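PDB 3GO9: insulinase family protease from Yersinia pestis, which is a predicted protease of the insulinase (M16) family, whose active members cleave peptides at a zinc-dependent site. Local coordinates for residues L79-F85 with A133-D137; T109-F113 with A244-T248; R175-L181 with A247-L252; L286-R291 with L414-F418; G359-F365 with L422-N428. One frame throughout, in Å; residues are numbered along the deposited sequence.

Contact 1. Residues L79-F85 with A133-D137; sequences LMSSASF and AWLSD
Asp137 reaches out from helix 125-140 and takes three hydrogen bonds from the 79-85 segment. Its OD2 receives Ser82 OG at 2.7 Å on the anti lone pair, and also Ser84 N at 2.9 Å, which arrives on the syn side but 31° out of the carboxylate plane. Its OD1 takes Ser84 OG at 2.7 Å through the syn lone pair. With both oxygens engaged, the carboxylate has little freedom to rotate. The donors sit on a type I beta turn, Ser82 to Phe85, which follows the end of helix 70-80 within the M16 peptidase region, so one aspartate ties this turn to the flank of a helix. The tight part lies inward. Phe85 CZ rests 3.9 Å from Trp134 CB, and the edge of the indole is turned toward the face of the Phe85 ring in an offset edge-to-face pair, planes 75° apart. Trp134 NE1 is anchored on Ala78 O, while Leu90 and Leu93 of helix 87-95 touch the Trp134 side chain. Leu79 CD2 lies 3.9 Å from Trp134 CZ2. Outward the packing thins: Ser84, though exposed, is held through N and OG, but exposed Ala83 is looser, and Ser84 CB only skirts Ala133 CB at 4.5 Å.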
# COMPACT_ATOMS: atom_id res chain seq x y z
N LEU A 79 20.30 9.04 -10.63
CA LEU A 79 21.22 7.88 -10.65
C LEU A 79 22.32 8.02 -11.68
O LEU A 79 23.31 7.29 -11.65
CB LEU A 79 20.45 6.58 -10.92
CG LEU A 79 19.39 6.26 -9.90
CD1 LEU A 79 18.41 5.08 -10.32
CD2 LEU A 79 20.02 5.93 -8.51
N MSE A 80 22.19 8.92 -12.65
CA MSE A 80 23.25 9.14 -13.62
C MSE A 80 24.33 9.97 -12.98
O MSE A 80 25.52 9.72 -13.18
CB MSE A 80 22.73 9.87 -14.85
CG MSE A 80 21.60 9.21 -15.56
SE MSE A 80 22.05 7.47 -16.32
CE MSE A 80 21.69 6.35 -14.93
N SER A 81 23.94 11.01 -12.26
CA SER A 81 24.91 11.91 -11.69
C SER A 81 24.27 12.68 -10.57
O SER A 81 23.05 12.94 -10.62
CB SER A 81 25.48 12.83 -12.76
OG SER A 81 24.75 14.01 -12.88
N SER A 82 25.06 13.02 -9.56
CA SER A 82 24.53 13.79 -8.44
C SER A 82 25.55 14.81 -8.01
O SER A 82 26.74 14.49 -7.89
CB SER A 82 24.12 12.88 -7.31
OG SER A 82 23.24 13.48 -6.39
N ALA A 83 25.10 16.03 -7.81
CA ALA A 83 26.05 17.17 -7.69
C ALA A 83 27.12 17.00 -6.59
O ALA A 83 28.28 17.45 -6.78
CB ALA A 83 25.31 18.49 -7.50
N SER A 84 26.80 16.34 -5.49
CA SER A 84 27.72 16.19 -4.37
C SER A 84 28.64 14.98 -4.50
O SER A 84 29.42 14.71 -3.59
CB SER A 84 26.96 16.05 -3.07
OG SER A 84 26.14 17.18 -2.79
N PHE A 85 28.57 14.28 -5.62
CA PHE A 85 29.24 12.99 -5.76
C PHE A 85 30.11 12.89 -7.01
O PHE A 85 29.70 13.24 -8.11
CB PHE A 85 28.20 11.88 -5.91
CG PHE A 85 27.39 11.66 -4.69
CD1 PHE A 85 27.63 10.59 -3.85
CD2 PHE A 85 26.33 12.51 -4.38
CE1 PHE A 85 26.86 10.37 -2.70
CE2 PHE A 85 25.56 12.27 -3.20
CZ PHE A 85 25.87 11.22 -2.37
N ALA A 133 22.83 13.52 1.46
CA ALA A 133 23.38 14.38 0.42
C ALA A 133 22.74 14.00 -0.93
O ALA A 133 22.36 14.90 -1.71
CB ALA A 133 24.85 14.23 0.41
N TRP A 134 22.58 12.70 -1.19
CA TRP A 134 21.98 12.24 -2.42
C TRP A 134 20.52 12.71 -2.46
O TRP A 134 20.02 13.19 -3.46
CB TRP A 134 22.04 10.72 -2.61
CG TRP A 134 21.55 10.29 -3.95
CD1 TRP A 134 22.25 10.33 -5.13
CD2 TRP A 134 20.22 9.82 -4.30
NE1 TRP A 134 21.45 9.87 -6.17
CE2 TRP A 134 20.22 9.54 -5.67
CE3 TRP A 134 19.04 9.60 -3.57
CZ2 TRP A 134 19.11 9.07 -6.33
CZ3 TRP A 134 17.93 9.08 -4.23
CH2 TRP A 134 17.98 8.84 -5.61
N LEU A 135 19.83 12.58 -1.34
CA LEU A 135 18.41 12.93 -1.28
C LEU A 135 18.23 14.46 -1.41
O LEU A 135 17.26 14.92 -2.05
CB LEU A 135 17.75 12.45 -0.01
CG LEU A 135 17.58 10.93 0.07
CD1 LEU A 135 17.27 10.49 1.52
CD2 LEU A 135 16.51 10.41 -0.87
N SER A 136 19.11 15.23 -0.79
CA SER A 136 19.06 16.73 -0.94
C SER A 136 19.50 17.22 -2.30
O SER A 136 18.91 18.17 -2.84
CB SER A 136 19.74 17.44 0.21
OG SER A 136 21.09 17.07 0.37
N ASP A 137 20.49 16.59 -2.90
CA ASP A 137 20.82 16.83 -4.31
C ASP A 137 19.59 16.59 -5.18
O ASP A 137 19.25 17.39 -6.06
CB ASP A 137 21.94 15.90 -4.84
CG ASP A 137 23.34 16.19 -4.33
OD1 ASP A 137 23.60 17.24 -3.66
OD2 ASP A 137 24.23 15.35 -4.72

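Contact 2. Residues T109-F113 with A244-T248; sequences TSYDF and AAVAT
A beta-hairpin loop, the turn between strands 107-109 and 114-120 of the seven-stranded sheet, brings Asp112 against Ala247 of the extended connection that runs from helix 222-233 to strand 257-261. This connection leads from that first sheet to the five-stranded one, as does the linker between the two halves of M16 proteins. The loop is closed by Ser110 N bonded to Phe113 O. It also adjoins a metal site, because Thr109 OG1 is hydrogen-bonded to ND1 of the zinc ligand His72. Across the contact there is one direct hydrogen bond, Ala247 N to Asp112 OD2, 2.8 Å long with an N-H...O angle of 161°. The N-H comes from above the carboxylate plane, 40° out of it. Asp112 carries CG between its backbone N and carbonyl carbon (chi1 66°), which extends the carboxylate toward the linker and sets CB 3.3 Å from Ala245 O. Beside this bond the Ala247 methyl meets Tyr111 CB at 3.9 Å. The Tyr111 ring then leads away from the linker, and its OH bonds to Trp172 NE1. A water lies between two backbone carbonyls, 2.8 Å from Asp112 O and 2.7 Å from Ala245 O.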
# COMPACT_ATOMS: atom_id res chain seq x y z
N THR A 109 7.69 5.54 -9.06
CA THR A 109 6.82 6.66 -9.38
C THR A 109 5.41 6.21 -9.69
O THR A 109 5.18 5.07 -10.12
CB THR A 109 7.35 7.50 -10.54
OG1 THR A 109 7.15 6.84 -11.77
CG2 THR A 109 8.85 7.82 -10.35
N SER A 110 4.44 7.07 -9.45
CA SER A 110 3.07 6.67 -9.55
C SER A 110 2.24 7.86 -10.03
O SER A 110 2.78 8.81 -10.60
CB SER A 110 2.64 6.10 -8.17
OG SER A 110 1.33 5.55 -8.19
N TYR A 111 0.93 7.77 -9.87
CA TYR A 111 0.03 8.82 -10.30
C TYR A 111 0.18 10.09 -9.51
O TYR A 111 0.13 11.16 -10.03
CB TYR A 111 -1.41 8.25 -10.18
CG TYR A 111 -1.67 7.13 -11.10
CD1 TYR A 111 -1.95 7.37 -12.46
CD2 TYR A 111 -1.57 5.80 -10.70
CE1 TYR A 111 -2.13 6.29 -13.34
CE2 TYR A 111 -1.78 4.75 -11.57
CZ TYR A 111 -2.07 5.00 -12.90
OH TYR A 111 -2.25 3.94 -13.78
N ASP A 112 0.34 9.95 -8.18
CA ASP A 112 0.34 11.10 -7.28
C ASP A 112 1.51 11.19 -6.34
O ASP A 112 1.53 12.07 -5.49
CB ASP A 112 -0.99 11.25 -6.51
CG ASP A 112 -1.28 10.17 -5.54
OD1 ASP A 112 -0.44 9.27 -5.38
OD2 ASP A 112 -2.41 10.20 -4.97
N PHE A 113 2.51 10.34 -6.55
CA PHE A 113 3.72 10.40 -5.77
C PHE A 113 4.91 9.82 -6.50
O PHE A 113 4.79 9.03 -7.44
CB PHE A 113 3.57 9.71 -4.39
CG PHE A 113 3.51 8.23 -4.44
CD1 PHE A 113 4.68 7.45 -4.36
CD2 PHE A 113 2.27 7.57 -4.58
CE1 PHE A 113 4.61 6.07 -4.40
CE2 PHE A 113 2.22 6.17 -4.68
CZ PHE A 113 3.35 5.44 -4.54
N ALA A 244 -1.83 19.14 -3.52
CA ALA A 244 -1.28 18.11 -4.40
C ALA A 244 -2.41 17.21 -4.95
O ALA A 244 -3.44 16.98 -4.32
CB ALA A 244 -0.20 17.21 -3.66
N ALA A 245 -2.19 16.74 -6.17
CA ALA A 245 -3.02 15.72 -6.78
C ALA A 245 -3.19 14.49 -5.90
O ALA A 245 -2.23 14.02 -5.24
CB ALA A 245 -2.41 15.30 -8.09
N VAL A 246 -4.43 13.97 -5.89
CA VAL A 246 -4.77 12.75 -5.23
C VAL A 246 -5.39 11.80 -6.27
O VAL A 246 -6.29 12.16 -7.09
CB VAL A 246 -5.73 13.00 -4.01
CG1 VAL A 246 -6.21 11.68 -3.42
CG2 VAL A 246 -5.01 13.82 -2.95
N ALA A 247 -4.84 10.62 -6.33
CA ALA A 247 -5.30 9.66 -7.31
C ALA A 247 -6.56 9.01 -6.69
O ALA A 247 -6.50 8.48 -5.58
CB ALA A 247 -4.26 8.63 -7.56
N THR A 248 -7.66 9.03 -7.45
CA THR A 248 -8.95 8.39 -7.08
C THR A 248 -9.57 7.51 -8.22
O THR A 248 -9.62 7.88 -9.41
CB THR A 248 -9.99 9.46 -6.79
OG1 THR A 248 -10.25 10.20 -7.97
CG2 THR A 248 -9.47 10.37 -5.65
O HOH W 1 0.27 14.45 -6.16

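Contact 3. Residues R175-L181 with A247-L252; sequences RLKGSSL and ATLAPL
The linker that crosses from helix 222-233 to strand 257-261 is gripped here by the C-terminal end of helix 170-175 and the type II beta turn after it, chiefly through Arg175 and Ala250. Arg175 bends at chi2 (69°) and presents its guanidinium end-on, NH1 and NH2 each 2.7 Å from Ala250 O. The oxygen lies almost in the guanidinium plane, so one carbonyl is held by two N-H groups. The flat group is sandwiched: Leu249 CD1 sits 4.0 Å above one face and Leu252 CA 4.1 Å above the other. NH2 has a second partner in a salt bridge to Asp274 of strand 267-276, whose other oxygen accepts Leu252 N; the group's charge is thus probably balanced. Arg175 NE, by contrast, is buried without a partner. The turn, Leu176 to Ser179, has Gly178 at positive phi (86°), and Gly178 O lies 3.8 Å from Ala250 CB. Ser179 OG braces the segment: it donates to Leu176 O and, in an ST turn, accepts from Leu181 N. Farther along, Leu181 CD2 packs 3.8 Å from Ala247 CB. Between the segments a water accepts from Ala250 N at 2.9 Å and donates to Arg175 O and Lys177 O.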
# COMPACT_ATOMS: atom_id res chain seq x y z
N ARG A 175 -9.81 -1.74 -14.16
CA ARG A 175 -10.11 -1.02 -12.97
C ARG A 175 -9.99 0.49 -13.11
O ARG A 175 -10.74 1.21 -12.46
CB ARG A 175 -9.24 -1.51 -11.79
CG ARG A 175 -9.64 -1.01 -10.43
CD ARG A 175 -10.96 -1.56 -9.96
NE ARG A 175 -11.54 -0.85 -8.81
CZ ARG A 175 -12.22 0.30 -8.88
NH1 ARG A 175 -12.34 0.97 -10.03
NH2 ARG A 175 -12.73 0.82 -7.78
N LEU A 176 -9.09 0.94 -13.99
CA LEU A 176 -8.85 2.34 -14.30
C LEU A 176 -10.03 3.02 -15.02
O LEU A 176 -10.12 4.25 -15.09
CB LEU A 176 -7.67 2.44 -15.23
CG LEU A 176 -6.26 2.36 -14.67
CD1 LEU A 176 -5.25 2.31 -15.82
CD2 LEU A 176 -5.99 3.59 -13.80
N LYS A 177 -10.92 2.23 -15.63
CA LYS A 177 -11.98 2.87 -16.45
C LYS A 177 -12.87 3.80 -15.60
O LYS A 177 -13.28 3.49 -14.45
CB LYS A 177 -12.81 1.83 -17.18
CG LYS A 177 -12.08 1.04 -18.22
CD LYS A 177 -12.96 0.02 -18.85
CE LYS A 177 -12.30 -0.55 -20.13
NZ LYS A 177 -12.98 -1.80 -20.56
N GLY A 178 -13.08 5.00 -16.12
CA GLY A 178 -13.90 5.99 -15.45
C GLY A 178 -13.17 6.83 -14.46
O GLY A 178 -13.79 7.71 -13.84
N SER A 179 -11.86 6.58 -14.28
CA SER A 179 -11.06 7.35 -13.33
C SER A 179 -10.36 8.50 -14.01
O SER A 179 -10.29 8.57 -15.23
CB SER A 179 -9.96 6.48 -12.67
OG SER A 179 -8.99 6.20 -13.63
N SER A 180 -9.76 9.34 -13.19
CA SER A 180 -8.93 10.45 -13.66
C SER A 180 -7.51 10.03 -13.99
O SER A 180 -6.70 10.89 -14.32
CB SER A 180 -8.85 11.55 -12.60
OG SER A 180 -8.02 11.18 -11.52
N LEU A 181 -7.23 8.74 -13.88
CA LEU A 181 -5.88 8.21 -14.04
C LEU A 181 -5.61 7.79 -15.48
O LEU A 181 -4.48 7.48 -15.86
CB LEU A 181 -5.67 7.05 -13.12
CG LEU A 181 -5.95 7.29 -11.62
CD1 LEU A 181 -5.47 6.07 -10.84
CD2 LEU A 181 -5.34 8.57 -11.21
N ALA A 247 -4.84 10.62 -6.33
CA ALA A 247 -5.30 9.66 -7.31
C ALA A 247 -6.56 9.01 -6.69
O ALA A 247 -6.50 8.48 -5.58
CB ALA A 247 -4.26 8.63 -7.56
N THR A 248 -7.66 9.03 -7.45
CA THR A 248 -8.95 8.39 -7.08
C THR A 248 -9.57 7.51 -8.22
O THR A 248 -9.62 7.88 -9.41
CB THR A 248 -9.99 9.46 -6.79
OG1 THR A 248 -10.25 10.20 -7.97
CG2 THR A 248 -9.47 10.37 -5.65
N LEU A 249 -10.08 6.35 -7.81
CA LEU A 249 -10.73 5.40 -8.75
C LEU A 249 -12.24 5.56 -8.76
O LEU A 249 -12.81 5.97 -7.76
CB LEU A 249 -10.39 4.01 -8.32
CG LEU A 249 -8.98 3.50 -8.53
CD1 LEU A 249 -8.78 2.17 -7.83
CD2 LEU A 249 -8.74 3.37 -10.04
N ALA A 250 -12.91 5.28 -9.88
CA ALA A 250 -14.38 5.17 -9.89
C ALA A 250 -14.78 3.87 -9.17
O ALA A 250 -13.95 2.93 -8.97
CB ALA A 250 -14.88 5.15 -11.27
N PRO A 251 -16.05 3.76 -8.79
CA PRO A 251 -16.48 2.49 -8.18
C PRO A 251 -16.35 1.35 -9.19
O PRO A 251 -16.47 1.55 -10.40
CB PRO A 251 -17.96 2.73 -7.87
CG PRO A 251 -18.09 4.24 -7.80
CD PRO A 251 -17.13 4.76 -8.81
N LEU A 252 -16.06 0.16 -8.67
CA LEU A 252 -16.06 -1.04 -9.49
C LEU A 252 -17.44 -1.32 -10.03
O LEU A 252 -18.38 -1.43 -9.25
CB LEU A 252 -15.59 -2.21 -8.67
CG LEU A 252 -15.39 -3.53 -9.40
CD1 LEU A 252 -14.20 -3.57 -10.38
CD2 LEU A 252 -15.22 -4.60 -8.33
O HOH W 2 -11.86 3.64 -12.01
O HOH W 3 -14.72 1.58 -13.28

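Contact 4. Residues L286-R291 with L414-F418; sequences LSRYWR and LRQAF
Trp290 sends CG away from its carbonyl carbon and beside its own N (chi1 -81°), which swings the indole across to helix 408-421. There Arg415 starts out extended, then folds over at chi2 (72°) and lays its chain on the indole. Two stages of that chain touch one face in turn. CD stands 3.9 Å from the centroid of the six-membered ring as a CH-pi contact, and the guanidinium continues over the five-membered ring, CZ 4.5 Å from its centroid, as a cation-pi interaction. The guanidinium is not stacked flat. It stands nearly upright on the indole and turns an edge to it, NH1 being 3.3 Å from Trp290 CG. NH1 also donates to a water at 2.8 Å, which in turn donates to Trp290 O, so the arginine end is steered by both the ring and the backbone of one residue. These contacts join helices 283-309 and 408-421 in the second half of the chain, where the two short segments cross at -58° with axes 10.8 Å apart. No direct hydrogen bond links them. On the opposite face of the indole lies Leu286 CD1, from its own helix, while Leu286 CD2 meets Leu414 CD1 at 4.0 Å. Tyr411 adds an edge-to-face ring pair with Trp290. Phe418, about one helical turn after Arg415, turns its ring face to Trp290 CB, which lies 3.7 Å from the centroid and almost on the ring normal. The Phe418 and Trp290 rings themselves meet obliquely, and Phe418 CE1 comes close to the backbone N of Arg291.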
# COMPACT_ATOMS: atom_id res chain seq x y z
N LEU A 286 -13.05 2.81 14.95
CA LEU A 286 -12.05 1.75 15.02
C LEU A 286 -12.73 0.39 15.30
O LEU A 286 -12.41 -0.63 14.66
CB LEU A 286 -11.00 2.07 16.11
CG LEU A 286 -9.90 1.03 16.26
CD1 LEU A 286 -9.08 0.72 14.97
CD2 LEU A 286 -8.92 1.47 17.38
N SER A 287 -13.61 0.37 16.29
CA SER A 287 -14.34 -0.82 16.63
C SER A 287 -15.18 -1.37 15.45
O SER A 287 -15.23 -2.59 15.22
CB SER A 287 -15.26 -0.51 17.81
OG SER A 287 -14.44 -0.39 18.95
N ARG A 288 -15.83 -0.47 14.76
CA ARG A 288 -16.63 -0.88 13.56
C ARG A 288 -15.73 -1.50 12.51
O ARG A 288 -16.08 -2.52 11.90
CB ARG A 288 -17.43 0.27 12.97
CG ARG A 288 -18.48 0.86 13.87
CD ARG A 288 -19.43 1.81 13.13
NE ARG A 288 -18.75 2.93 12.46
CZ ARG A 288 -18.51 4.14 12.99
NH1 ARG A 288 -18.88 4.42 14.23
NH2 ARG A 288 -17.90 5.08 12.25
N TYR A 289 -14.56 -0.90 12.27
CA TYR A 289 -13.57 -1.44 11.32
C TYR A 289 -13.13 -2.83 11.77
O TYR A 289 -13.10 -3.77 10.96
CB TYR A 289 -12.34 -0.50 11.13
CG TYR A 289 -11.20 -1.16 10.41
CD1 TYR A 289 -11.29 -1.44 9.05
CD2 TYR A 289 -10.08 -1.64 11.08
CE1 TYR A 289 -10.33 -2.08 8.38
CE2 TYR A 289 -9.08 -2.26 10.40
CZ TYR A 289 -9.20 -2.51 9.04
OH TYR A 289 -8.17 -3.18 8.39
N TRP A 290 -12.82 -2.97 13.06
CA TRP A 290 -12.30 -4.24 13.51
C TRP A 290 -13.35 -5.35 13.39
O TRP A 290 -13.00 -6.51 13.11
CB TRP A 290 -11.79 -4.17 14.94
CG TRP A 290 -10.39 -3.58 15.09
CD1 TRP A 290 -9.40 -3.56 14.15
CD2 TRP A 290 -9.81 -3.03 16.29
NE1 TRP A 290 -8.23 -3.04 14.69
CE2 TRP A 290 -8.47 -2.72 16.00
CE3 TRP A 290 -10.28 -2.80 17.56
CZ2 TRP A 290 -7.62 -2.15 16.99
CZ3 TRP A 290 -9.45 -2.25 18.51
CH2 TRP A 290 -8.15 -1.92 18.23
N ARG A 291 -14.62 -5.01 13.61
CA ARG A 291 -15.71 -5.99 13.48
C ARG A 291 -15.80 -6.44 12.03
O ARG A 291 -15.96 -7.66 11.74
CB ARG A 291 -17.05 -5.45 13.92
CG ARG A 291 -18.09 -6.55 14.03
CD ARG A 291 -19.44 -6.09 14.48
NE ARG A 291 -19.43 -5.67 15.89
CZ ARG A 291 -20.51 -5.22 16.54
NH1 ARG A 291 -21.69 -5.12 15.94
NH2 ARG A 291 -20.40 -4.85 17.81
N LEU A 414 -7.45 -1.14 23.61
CA LEU A 414 -8.65 -1.09 22.78
C LEU A 414 -8.95 -2.43 22.09
O LEU A 414 -10.12 -2.85 22.01
CB LEU A 414 -8.55 0.05 21.78
CG LEU A 414 -8.55 1.46 22.39
CD1 LEU A 414 -8.44 2.56 21.25
CD2 LEU A 414 -9.78 1.78 23.19
N ARG A 415 -7.92 -3.12 21.60
CA ARG A 415 -8.08 -4.40 20.91
C ARG A 415 -8.56 -5.47 21.91
O ARG A 415 -9.46 -6.26 21.60
CB ARG A 415 -6.75 -4.86 20.28
CG ARG A 415 -6.85 -6.18 19.48
CD ARG A 415 -7.56 -6.01 18.23
NE ARG A 415 -7.57 -7.25 17.49
CZ ARG A 415 -8.22 -7.45 16.35
NH1 ARG A 415 -8.95 -6.51 15.78
NH2 ARG A 415 -8.12 -8.63 15.77
N GLN A 416 -7.96 -5.48 23.11
CA GLN A 416 -8.47 -6.39 24.16
C GLN A 416 -9.95 -6.15 24.42
O GLN A 416 -10.73 -7.08 24.60
CB GLN A 416 -7.70 -6.32 25.49
CG GLN A 416 -8.06 -7.45 26.46
CD GLN A 416 -7.80 -8.86 25.84
OE1 GLN A 416 -6.65 -9.30 25.73
NE2 GLN A 416 -8.87 -9.54 25.40
N ALA A 417 -10.35 -4.90 24.55
CA ALA A 417 -11.74 -4.63 24.86
C ALA A 417 -12.64 -5.05 23.71
O ALA A 417 -13.75 -5.59 23.95
CB ALA A 417 -11.93 -3.16 25.20
N PHE A 418 -12.20 -4.82 22.47
CA PHE A 418 -12.94 -5.31 21.29
C PHE A 418 -13.13 -6.86 21.36
O PHE A 418 -14.25 -7.37 21.23
CB PHE A 418 -12.20 -4.87 20.04
CG PHE A 418 -12.68 -5.54 18.81
CD1 PHE A 418 -13.91 -5.22 18.28
CD2 PHE A 418 -11.94 -6.53 18.22
CE1 PHE A 418 -14.35 -5.87 17.19
CE2 PHE A 418 -12.42 -7.21 17.15
CZ PHE A 418 -13.63 -6.87 16.67
O HOH W 4 -10.27 -7.14 13.41

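Contact 5. Residues G359-F365 with L422-N428; sequences GLSQAEF and LTLAELN
Asn428 and Leu360 supply the two hydrogen bonds across this contact. The Asn428 amide works as a two-handed partner for one residue's backbone: OD1 accepts Leu360 N at 2.9 Å, and ND2 donates to Leu360 O at 3.1 Å. The second bond is the more regular, lying in the carbonyl plane on a lone pair of Leu360 O, whereas the incoming N-H of Leu360 is tilted 35° from the Asn428 carbonyl plane. Together they fix the amide's rotation. Gly359, at positive phi (67°) and without a side chain, lets Asn428 OD1 approach its CA to 3.4 Å. Further polar bonds stay within each segment and define the motif: Ser361 with Glu364, and Thr423 with Glu426, each form a capping box at the start of helices 362-377 and 424-435. Two helix-to-helix connections therefore lie side by side, each restarting its helix in the same way. The apolar contacts centre on Phe365, whose CG is anti to the backbone N (chi1 -178°), carrying the ring over the N-terminal end of helix 424-435. Leu424 N lies over one ring face, toward its rim, while Leu422 O and Leu427 CD2 sit at the edge near the ring plane; Leu427 CD2 lies 3.9 Å from Phe365 CD1. Leu424 and Phe365 run past each other in opposite directions, with Leu424 CD1 3.6 Å from Phe365 CB. Leu368 touches both Leu360 and Leu427. Apart from these, the Leu424 CD2 methyl makes a van der Waals contact with an amide oxygen, Gln362 OE1, at 3.4 Å; that glutamine's NE2 is hydrogen-bonded to Asp366.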
# COMPACT_ATOMS: atom_id res chain seq x y z
N GLY A 359 -23.92 -18.10 9.72
CA GLY A 359 -22.69 -17.70 10.33
C GLY A 359 -21.88 -18.83 10.90
O GLY A 359 -22.03 -20.01 10.51
N LEU A 360 -21.04 -18.45 11.82
CA LEU A 360 -20.17 -19.35 12.54
C LEU A 360 -20.99 -20.06 13.61
O LEU A 360 -21.96 -19.52 14.14
CB LEU A 360 -19.04 -18.57 13.19
CG LEU A 360 -18.01 -17.89 12.30
CD1 LEU A 360 -16.82 -17.51 13.17
CD2 LEU A 360 -17.58 -18.81 11.16
N SER A 361 -20.56 -21.27 13.94
CA SER A 361 -21.03 -21.93 15.16
C SER A 361 -20.36 -21.31 16.38
O SER A 361 -19.33 -20.64 16.29
CB SER A 361 -20.69 -23.43 15.14
OG SER A 361 -19.31 -23.61 15.24
N GLN A 362 -20.91 -21.58 17.55
CA GLN A 362 -20.30 -21.08 18.77
C GLN A 362 -18.92 -21.65 18.93
O GLN A 362 -18.02 -20.96 19.39
CB GLN A 362 -21.15 -21.46 19.99
CG GLN A 362 -20.62 -20.87 21.31
CD GLN A 362 -20.80 -19.38 21.38
OE1 GLN A 362 -21.93 -18.87 21.25
NE2 GLN A 362 -19.70 -18.66 21.58
N ALA A 363 -18.74 -22.93 18.60
CA ALA A 363 -17.42 -23.55 18.75
C ALA A 363 -16.39 -22.92 17.81
O ALA A 363 -15.24 -22.68 18.20
CB ALA A 363 -17.51 -25.07 18.50
N GLU A 364 -16.82 -22.61 16.59
CA GLU A 364 -15.94 -21.96 15.60
C GLU A 364 -15.54 -20.55 16.07
O GLU A 364 -14.36 -20.16 16.01
CB GLU A 364 -16.62 -21.88 14.22
CG GLU A 364 -16.80 -23.24 13.55
CD GLU A 364 -17.73 -23.26 12.30
OE1 GLU A 364 -18.62 -22.42 12.13
OE2 GLU A 364 -17.60 -24.23 11.51
N PHE A 365 -16.55 -19.82 16.55
CA PHE A 365 -16.30 -18.50 17.17
C PHE A 365 -15.33 -18.56 18.32
O PHE A 365 -14.38 -17.81 18.37
CB PHE A 365 -17.62 -17.87 17.58
CG PHE A 365 -17.50 -16.50 18.20
CD1 PHE A 365 -17.40 -15.37 17.39
CD2 PHE A 365 -17.54 -16.34 19.56
CE1 PHE A 365 -17.33 -14.10 17.98
CE2 PHE A 365 -17.47 -15.07 20.10
CZ PHE A 365 -17.38 -13.98 19.30
N LEU A 422 -16.85 -8.75 21.93
CA LEU A 422 -17.50 -9.27 20.75
C LEU A 422 -18.30 -10.55 21.03
O LEU A 422 -17.79 -11.47 21.66
CB LEU A 422 -16.47 -9.57 19.69
CG LEU A 422 -17.02 -9.86 18.30
CD1 LEU A 422 -17.74 -8.67 17.73
CD2 LEU A 422 -15.87 -10.28 17.38
N THR A 423 -19.53 -10.59 20.56
CA THR A 423 -20.37 -11.80 20.66
C THR A 423 -20.53 -12.53 19.33
O THR A 423 -20.33 -11.97 18.26
CB THR A 423 -21.76 -11.46 21.19
OG1 THR A 423 -22.47 -10.68 20.23
CG2 THR A 423 -21.62 -10.67 22.52
N LEU A 424 -20.91 -13.81 19.42
CA LEU A 424 -21.26 -14.56 18.20
C LEU A 424 -22.28 -13.83 17.38
O LEU A 424 -22.18 -13.76 16.18
CB LEU A 424 -21.89 -15.90 18.58
CG LEU A 424 -22.22 -16.84 17.43
CD1 LEU A 424 -21.03 -17.23 16.58
CD2 LEU A 424 -22.88 -18.09 18.07
N ALA A 425 -23.34 -13.35 18.03
CA ALA A 425 -24.42 -12.68 17.34
C ALA A 425 -23.92 -11.48 16.54
O ALA A 425 -24.41 -11.22 15.44
CB ALA A 425 -25.44 -12.23 18.31
N GLU A 426 -23.00 -10.74 17.14
CA GLU A 426 -22.46 -9.53 16.51
C GLU A 426 -21.62 -9.91 15.32
O GLU A 426 -21.78 -9.33 14.21
CB GLU A 426 -21.64 -8.72 17.50
CG GLU A 426 -22.46 -8.03 18.56
CD GLU A 426 -21.64 -7.41 19.71
OE1 GLU A 426 -20.49 -7.81 19.99
OE2 GLU A 426 -22.20 -6.53 20.38
N LEU A 427 -20.72 -10.88 15.52
CA LEU A 427 -19.86 -11.29 14.39
C LEU A 427 -20.75 -11.91 13.27
O LEU A 427 -20.55 -11.64 12.11
CB LEU A 427 -18.77 -12.27 14.81
CG LEU A 427 -17.68 -12.49 13.73
CD1 LEU A 427 -17.00 -11.19 13.34
CD2 LEU A 427 -16.60 -13.45 14.14
N ASN A 428 -21.71 -12.74 13.63
CA ASN A 428 -22.59 -13.33 12.59
C ASN A 428 -23.45 -12.30 11.85
O ASN A 428 -23.72 -12.44 10.65
CB ASN A 428 -23.45 -14.45 13.22
CG ASN A 428 -22.68 -15.72 13.39
OD1 ASN A 428 -21.56 -15.82 12.90
ND2 ASN A 428 -23.26 -16.70 14.11

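Overall arrangement
All five contacts are partly buried, and contact 4 has no fully exposed residue among those that touch. Contacts 1 and 5 lie far out, their centres about 57 Å apart on opposite sides of the chain's centre, while contact 2 is the most central. Contacts 2 and 3 follow one another along the same linker, share Ala247 and Thr248, and touch where Tyr111 packs on Leu181; there backbone groups are held by a carboxylate in one and a guanidinium in the other, with waters between. Contacts 4 and 5 lie among helices of the chain's second half, on consecutive helices 408-421 and 424-435. Contact 4 depends on aromatic and cation-pi packing without direct hydrogen bonds, whereas contact 1 adds serine-carboxylate bonds, and contact 5 amide-to-backbone bonds, to ring packing.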